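Local coordinates for protein ALKF (Bacillus cereus, PDB 3ZBO) that belongs to the HEAT-like repeat DNA glycosylase relatives and has affinity for branched DNA structures, while its cellular function remains unknown, at residues K46-K51 against M71-I76; F180-A185 against L217-S222. All coordinates share one frame; numbering follows the deposited sequence.

Interaction 1: residues K46-K51 against M71-I76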
# COMPACT_ATOMS: atom_id res chain seq x y z
N LYS A 46 -14.74 -11.08 -2.44
CA LYS A 46 -14.37 -11.93 -3.56
C LYS A 46 -15.55 -12.26 -4.47
O LYS A 46 -15.41 -12.03 -5.65
CB LYS A 46 -13.55 -13.18 -3.17
CG LYS A 46 -12.87 -13.85 -4.40
CD LYS A 46 -11.47 -14.37 -4.04
CE LYS A 46 -10.74 -14.86 -5.27
NZ LYS A 46 -11.23 -16.22 -5.60
N PRO A 47 -16.72 -12.67 -3.91
CA PRO A 47 -17.78 -12.95 -4.89
C PRO A 47 -18.26 -11.75 -5.69
O PRO A 47 -18.54 -11.91 -6.90
CB PRO A 47 -18.97 -13.42 -4.03
CG PRO A 47 -18.40 -13.77 -2.66
CD PRO A 47 -17.23 -12.82 -2.51
N ILE A 48 -18.37 -10.57 -5.05
CA ILE A 48 -18.81 -9.37 -5.83
C ILE A 48 -17.77 -8.99 -6.91
O ILE A 48 -18.13 -8.63 -8.02
CB ILE A 48 -19.03 -8.12 -4.93
CG1 ILE A 48 -19.77 -8.41 -3.62
CG2 ILE A 48 -19.72 -7.02 -5.75
CD1 ILE A 48 -20.08 -7.16 -2.83
N ALA A 49 -16.48 -9.10 -6.57
CA ALA A 49 -15.42 -8.72 -7.47
C ALA A 49 -15.42 -9.71 -8.68
O ALA A 49 -15.15 -9.30 -9.83
CB ALA A 49 -14.08 -8.78 -6.75
N LYS A 50 -15.64 -11.00 -8.41
CA LYS A 50 -15.66 -12.00 -9.50
C LYS A 50 -16.81 -11.69 -10.48
O LYS A 50 -16.64 -11.87 -11.73
CB LYS A 50 -15.76 -13.45 -8.94
CG LYS A 50 -15.73 -14.51 -10.10
CD LYS A 50 -16.12 -15.97 -9.65
CE LYS A 50 -17.24 -16.60 -10.56
NZ LYS A 50 -16.79 -17.18 -11.86
N LYS A 51 -17.92 -11.16 -9.98
CA LYS A 51 -19.05 -10.79 -10.87
C LYS A 51 -18.64 -9.59 -11.79
O LYS A 51 -18.92 -9.53 -13.01
CB LYS A 51 -20.34 -10.42 -10.11
CG LYS A 51 -21.08 -11.55 -9.31
CD LYS A 51 -22.50 -11.09 -8.84
CE LYS A 51 -22.86 -11.36 -7.33
NZ LYS A 51 -22.71 -10.10 -6.46
N MET A 71 -14.28 2.53 -1.38
CA MET A 71 -13.03 2.94 -2.01
C MET A 71 -12.02 1.78 -2.18
O MET A 71 -11.35 1.67 -3.21
CB MET A 71 -12.35 4.05 -1.23
CG MET A 71 -13.16 5.32 -1.23
SD MET A 71 -12.67 6.51 0.05
CE MET A 71 -11.33 7.36 -0.83
N TYR A 72 -11.93 0.91 -1.15
CA TYR A 72 -11.16 -0.31 -1.26
C TYR A 72 -11.67 -1.16 -2.40
O TYR A 72 -10.86 -1.65 -3.22
CB TYR A 72 -11.18 -1.02 0.14
CG TYR A 72 -10.19 -2.17 0.09
CD1 TYR A 72 -10.56 -3.40 -0.46
CD2 TYR A 72 -8.96 -2.07 0.68
CE1 TYR A 72 -9.60 -4.43 -0.49
CE2 TYR A 72 -7.98 -3.08 0.59
CZ TYR A 72 -8.34 -4.28 0.06
OH TYR A 72 -7.38 -5.29 -0.03
N PHE A 73 -12.97 -1.35 -2.49
CA PHE A 73 -13.49 -2.21 -3.52
C PHE A 73 -13.26 -1.56 -4.91
O PHE A 73 -12.97 -2.26 -5.88
CB PHE A 73 -15.01 -2.44 -3.26
CG PHE A 73 -15.59 -3.44 -4.17
CD1 PHE A 73 -15.21 -4.73 -4.04
CD2 PHE A 73 -16.46 -3.06 -5.17
CE1 PHE A 73 -15.68 -5.73 -4.96
CE2 PHE A 73 -16.98 -4.08 -6.05
CZ PHE A 73 -16.56 -5.37 -5.92
N ALA A 74 -13.36 -0.22 -5.00
CA ALA A 74 -13.09 0.46 -6.28
C ALA A 74 -11.68 0.08 -6.75
O ALA A 74 -11.43 -0.17 -7.92
CB ALA A 74 -13.15 1.92 -6.06
N GLY A 75 -10.70 0.04 -5.80
CA GLY A 75 -9.35 -0.40 -6.27
C GLY A 75 -9.35 -1.81 -6.85
O GLY A 75 -8.62 -2.02 -7.82
N ILE A 76 -10.10 -2.76 -6.29
CA ILE A 76 -10.06 -4.13 -6.77
C ILE A 76 -10.65 -4.19 -8.14
O ILE A 76 -10.14 -5.00 -8.99
CB ILE A 76 -10.84 -4.98 -5.81
CG1 ILE A 76 -10.02 -5.17 -4.51
CG2 ILE A 76 -11.16 -6.39 -6.49
CD1 ILE A 76 -10.99 -5.52 -3.45

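Interaction 2: residues F180-A185 against L217-S222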
# COMPACT_ATOMS: atom_id res chain seq x y z
N PHE A 180 9.66 -0.90 2.87
CA PHE A 180 10.59 -1.00 1.75
C PHE A 180 11.90 -1.72 2.20
O PHE A 180 12.41 -2.54 1.44
CB PHE A 180 10.80 0.44 1.18
CG PHE A 180 11.78 0.50 0.03
CD1 PHE A 180 11.32 0.28 -1.27
CD2 PHE A 180 13.09 0.79 0.29
CE1 PHE A 180 12.21 0.37 -2.36
CE2 PHE A 180 14.00 0.89 -0.79
CZ PHE A 180 13.56 0.66 -2.15
N LEU A 181 12.47 -1.37 3.34
CA LEU A 181 13.68 -2.06 3.83
C LEU A 181 13.42 -3.56 3.91
O LEU A 181 14.22 -4.35 3.43
CB LEU A 181 14.10 -1.61 5.26
CG LEU A 181 14.45 -0.14 5.38
CD1 LEU A 181 15.03 -0.06 6.82
CD2 LEU A 181 15.64 0.27 4.34
N ASN A 182 12.30 -3.93 4.54
CA ASN A 182 12.01 -5.36 4.64
C ASN A 182 11.82 -6.03 3.34
O ASN A 182 12.33 -7.12 3.15
CB ASN A 182 10.66 -5.54 5.35
CG ASN A 182 10.73 -5.61 6.79
OD1 ASN A 182 10.92 -6.74 7.32
ND2 ASN A 182 10.25 -4.57 7.45
N THR A 183 11.18 -5.36 2.39
CA THR A 183 10.81 -5.97 1.11
C THR A 183 12.04 -6.09 0.26
O THR A 183 12.21 -7.13 -0.43
CB THR A 183 9.73 -5.13 0.41
OG1 THR A 183 8.58 -5.10 1.27
CG2 THR A 183 9.32 -5.88 -0.88
N VAL A 184 12.91 -5.07 0.23
CA VAL A 184 14.18 -5.18 -0.58
C VAL A 184 14.97 -6.36 0.01
O VAL A 184 15.49 -7.20 -0.74
CB VAL A 184 15.02 -3.88 -0.53
CG1 VAL A 184 16.41 -4.16 -1.21
CG2 VAL A 184 14.26 -2.75 -1.32
N ALA A 185 15.08 -6.44 1.34
CA ALA A 185 15.95 -7.53 1.90
C ALA A 185 15.48 -8.90 1.53
O ALA A 185 16.34 -9.82 1.43
CB ALA A 185 16.01 -7.33 3.39
N LEU A 217 8.54 -0.29 15.06
CA LEU A 217 8.85 -1.28 13.99
C LEU A 217 10.31 -1.74 14.16
O LEU A 217 11.19 -0.98 14.49
CB LEU A 217 8.71 -0.57 12.68
CG LEU A 217 7.23 -0.13 12.42
CD1 LEU A 217 7.09 0.56 11.09
CD2 LEU A 217 6.20 -1.27 12.51
N ASN A 218 10.59 -2.97 13.76
CA ASN A 218 11.94 -3.50 13.82
C ASN A 218 12.19 -4.35 12.59
O ASN A 218 11.93 -5.58 12.52
CB ASN A 218 11.97 -4.43 15.04
CG ASN A 218 13.36 -5.00 15.33
OD1 ASN A 218 14.26 -5.01 14.50
ND2 ASN A 218 13.51 -5.52 16.58
N ALA A 219 12.74 -3.63 11.60
CA ALA A 219 12.94 -4.25 10.25
C ALA A 219 13.98 -5.36 10.40
O ALA A 219 13.84 -6.39 9.72
CB ALA A 219 13.43 -3.20 9.23
N SER A 220 14.99 -5.17 11.22
CA SER A 220 16.00 -6.23 11.34
C SER A 220 15.32 -7.52 11.78
O SER A 220 15.65 -8.65 11.25
CB SER A 220 17.12 -5.86 12.33
OG SER A 220 17.93 -4.82 11.80
N GLU A 221 14.45 -7.42 12.78
CA GLU A 221 13.71 -8.59 13.32
C GLU A 221 12.82 -9.20 12.26
O GLU A 221 12.70 -10.45 12.11
CB GLU A 221 12.87 -8.18 14.54
CG GLU A 221 12.05 -9.33 15.18
CD GLU A 221 11.19 -8.84 16.35
OE1 GLU A 221 10.12 -8.15 16.20
OE2 GLU A 221 11.63 -9.11 17.45
N SER A 222 12.07 -8.33 11.56
CA SER A 222 11.05 -8.80 10.59
C SER A 222 11.77 -9.55 9.46
O SER A 222 11.30 -10.62 9.00
CB SER A 222 10.23 -7.64 10.07
OG SER A 222 9.55 -7.08 11.17
O HOH W 1 9.27 -4.31 10.59

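Interaction 1: residues K46-K51 against M71-I76
Phe73 reaches from helix 68-77 to the first turn of helix 46-52 and brings the CZ/CE1 end of its ring up against Ile48 and the backbone N of Ala49. Its CG stands anti to the backbone N (chi1 -173°), which carries the ring outward across the gap. The methyl CG2 of Ile48 meets Phe73 CZ at 3.6 Å, approaching at a slant. Ala49 N, by contrast, lies at the ring edge, near its plane, 3.8 Å from Phe73 CZ. The tight part of the contact therefore gathers around one aromatic tip. Val12 of helix 9-19, Leu62 of helix 56-63 and Met45 also touch Phe73, and Leu16 and Leu19 pack on Ile48, so both residues are buried.

Along the helices toward Ile76 the packing thins to methyl groups. Ala49 CB sits 3.8 Å from Ile76 CG2 and also 3.9 Å from Phe73 CE1, a single methyl that touches both larger side chains. Ala49 and Ile76 are both partly exposed. Lys46, Lys50 and Lys51 take no part in the interface and are exposed; the amine of Lys51 forms a salt bridge with Glu15.

No hydrogen bond joins the two segments, and only 163 Å² is buried in all. The segment axes stay 10.7 Å apart at closest approach and cross at -44°, a separation that the Phe73 side chain bridges. Such apolar contact between short helices fits the all-helical, HEAT-like repeat architecture of the AlkD-like family.

Interaction 2: residues F180-A185 against L217-S222
A small, mixed polar and apolar contact, without a direct hydrogen bond across it, sets Asn182 of helix 171-187 against the first turn of helix 219-228, just after the strand hairpin 204-207/215-218. The backbones come close here, Asn182 CA 5.8 Å from Ala219 CA. With CG anti to its carbonyl carbon (chi1 -88°), Asn182 carries its amide out toward that turn. ND2 sits 3.9 Å from Ala219 CB, while OD1 comes unusually close to Ser222 CB, at 3.0 Å, an approach doubtful in detail because Ser222 is modelled in two conformers.

The amide is also held from its own helix, since ND2 donates to Asn178 O. A water links the two segments, donating to Ser222 OG at 2.8 Å, in this conformer, and accepting a weak bond from Asn182 ND2. Asn218 is the N-cap of helix 219-228, its OD1 accepting from Glu221 N at 3.0 Å; the donor stands well above the carbonyl plane. The cap closes the helix's N-terminal turn, in a fold related to the HEAT-like repeat DNA glycosylases.

On the apolar side, Leu181 CD1 reaches Ala219 CB at 4.3 Å, a looser touch. Leu181 also packs on helices 152-165 and 192-202.

Interactions 1 and 2 lie on opposite sides of the chain's centre, with centres 30 Å apart and nearest atoms about 16 Å apart, and they share no helix or strand. Each is partly buried, with two buried residues among four that touch, and their interfaces are of similar size. Their chemistry differs. The contact of 46-51 with 71-76 is apolar, built on an aromatic ring, and joins two helices in the N-terminal part of the chain. That of 180-185 with 217-222 puts an amide and a bridging water at the junction of a helix with a capped helix start after a strand.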